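Local coordinates for protein superoxide dismutase [Fe] (Sulfolobus acidocaldarius, PDB 1B06) that uses one iron ion per subunit to destroy superoxide radicals, turning them into hydrogen peroxide and molecular oxygen, at residues A[66-69]-A[70-73]. Residues are numbered along the deposited sequence; the frame is centred on the assembly and turned at random.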
ATOM      1  N   ASP A  66      14.920 -13.762  -2.806  1.00 17.07           N
ATOM      2  CA  ASP A  66      13.690 -13.547  -2.054  1.00 13.54           C
ATOM      3  C   ASP A  66      12.692 -13.024  -3.082  1.00 15.87           C
ATOM      4  O   ASP A  66      12.626 -11.826  -3.358  1.00 21.29           O
ATOM      5  CB  ASP A  66      13.928 -12.537  -0.941  1.00 12.67           C
ATOM      6  CG  ASP A  66      14.977 -13.006   0.038  1.00 15.84           C
ATOM      7  OD1 ASP A  66      14.613 -13.712   1.003  1.00 17.25           O
ATOM      8  OD2 ASP A  66      16.168 -12.677  -0.157  1.00 17.45           O
ATOM      9  N   LEU A  67      11.939 -13.955  -3.658  1.00 14.06           N
ATOM     10  CA  LEU A  67      10.960 -13.677  -4.703  1.00 13.79           C
ATOM     11  C   LEU A  67      10.161 -12.386  -4.600  1.00 13.49           C
ATOM     12  O   LEU A  67      10.053 -11.650  -5.580  1.00 16.15           O
ATOM     13  CB  LEU A  67       9.993 -14.856  -4.833  1.00 12.09           C
ATOM     14  CG  LEU A  67       9.304 -15.001  -6.193  1.00 14.29           C
ATOM     15  CD1 LEU A  67      10.320 -14.826  -7.322  1.00 13.08           C
ATOM     16  CD2 LEU A  67       8.638 -16.357  -6.273  1.00 13.43           C
ATOM     17  N   GLN A  68       9.590 -12.110  -3.433  1.00 13.94           N
ATOM     18  CA  GLN A  68       8.801 -10.892  -3.262  1.00 13.27           C
ATOM     19  C   GLN A  68       9.641  -9.650  -3.541  1.00 12.38           C
ATOM     20  O   GLN A  68       9.125  -8.637  -4.005  1.00 10.31           O
ATOM     21  CB  GLN A  68       8.224 -10.818  -1.850  1.00 14.51           C
ATOM     22  CG  GLN A  68       6.867 -11.488  -1.713  1.00 11.62           C
ATOM     23  CD  GLN A  68       5.822 -10.863  -2.605  1.00  9.98           C
ATOM     24  OE1 GLN A  68       5.452  -9.709  -2.420  1.00  9.63           O
ATOM     25  NE2 GLN A  68       5.337 -11.625  -3.582  1.00  8.85           N
ATOM     26  N   GLY A  69      10.934  -9.730  -3.249  1.00 13.11           N
ATOM     27  CA  GLY A  69      11.809  -8.601  -3.497  1.00 12.56           C
ATOM     28  C   GLY A  69      11.964  -8.366  -4.989  1.00 16.45           C
ATOM     29  O   GLY A  69      12.050  -7.225  -5.448  1.00 15.03           O
ATOM     30  N   ILE A  70      11.989  -9.455  -5.751  1.00 13.66           N
ATOM     31  CA  ILE A  70      12.138  -9.377  -7.198  1.00 11.01           C
ATOM     32  C   ILE A  70      10.839  -8.923  -7.868  1.00 16.43           C
ATOM     33  O   ILE A  70      10.844  -8.017  -8.705  1.00 17.04           O
ATOM     34  CB  ILE A  70      12.551 -10.748  -7.778  1.00 11.72           C
ATOM     35  CG1 ILE A  70      13.945 -11.123  -7.272  1.00 14.14           C
ATOM     36  CG2 ILE A  70      12.522 -10.712  -9.304  1.00  7.56           C
ATOM     37  CD1 ILE A  70      14.323 -12.577  -7.515  1.00 12.93           C
ATOM     38  N   LEU A  71       9.730  -9.552  -7.491  1.00 12.32           N
ATOM     39  CA  LEU A  71       8.428  -9.220  -8.063  1.00 13.70           C
ATOM     40  C   LEU A  71       7.966  -7.799  -7.755  1.00 10.89           C
ATOM     41  O   LEU A  71       7.513  -7.091  -8.647  1.00 14.59           O
ATOM     42  CB  LEU A  71       7.372 -10.214  -7.581  1.00 14.09           C
ATOM     43  CG  LEU A  71       7.502 -11.624  -8.154  1.00 14.23           C
ATOM     44  CD1 LEU A  71       6.427 -12.503  -7.549  1.00  9.88           C
ATOM     45  CD2 LEU A  71       7.386 -11.588  -9.672  1.00 13.83           C
ATOM     46  N   ARG A  72       8.062  -7.380  -6.499  1.00  7.94           N
ATOM     47  CA  ARG A  72       7.642  -6.030  -6.153  1.00 12.55           C
ATOM     48  C   ARG A  72       8.599  -4.992  -6.753  1.00 13.88           C
ATOM     49  O   ARG A  72       8.197  -3.871  -7.079  1.00 14.05           O
ATOM     50  CB  ARG A  72       7.553  -5.867  -4.633  1.00  8.02           C
ATOM     51  CG  ARG A  72       6.604  -4.751  -4.219  1.00 11.96           C
ATOM     52  CD  ARG A  72       6.081  -4.896  -2.794  1.00 10.98           C
ATOM     53  NE  ARG A  72       5.174  -3.800  -2.451  1.00  7.39           N
ATOM     54  CZ  ARG A  72       5.552  -2.659  -1.880  1.00 10.23           C
ATOM     55  NH1 ARG A  72       6.827  -2.444  -1.577  1.00  7.43           N
ATOM     56  NH2 ARG A  72       4.648  -1.729  -1.603  1.00  9.23           N
ATOM     57  N   GLY A  73       9.862  -5.370  -6.906  1.00 13.63           N
ATOM     58  CA  GLY A  73      10.832  -4.459  -7.486  1.00  9.35           C
ATOM     59  C   GLY A  73      10.499  -4.240  -8.945  1.00 12.42           C
ATOM     60  O   GLY A  73      10.775  -3.186  -9.511  1.00 12.30           O
TER
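L71 N donates to L67 O at 2.9 Å in a nearly straight bond, with an N-H...O angle of 175°. One residue on, R72 N reaches Q68 O at 3.0 Å. G73 N bonds to G69 O at 3.2 Å and is more bent, at 136°. These are successive i to i+4 bonds of an alpha helix. I70 N has two weak acceptors, D66 O at 3.4 Å and L67 O. D66 O also takes a bond from G69 N, an i+3 bond at the helix start. D66 is the N-cap residue, but its carboxylate does not cap the helix. D66 OD1 forms a salt bridge with R51 of the third subunit.

The side chains meet around L71 CD1. L67 CG lies 4.0 Å from L71 CD1, and the two leucines are set obliquely to each other. CG of L67 is anti to the backbone N (chi1 -156°), which brings the branch back toward the next turn. Q68 NE2 lies 4.2 Å from L71 CD1. L71 CB and CG also lie against L67 O. R72 CB sits 3.2 Å from Q68 O, and its extended chain then leads away to a salt bridge with E153 of the fourth subunit. Q68 NE2 hydrogen-bonds to S129 OG and T151 OG1 of the second subunit.

These are the first two turns of helix 67-89 in the alpha-hairpin domain. Backbone bonds and one leucine pair link the two turns, while their polar side chains are committed to three other subunits. The contact is therefore part of the tetramer interface, away from the iron site.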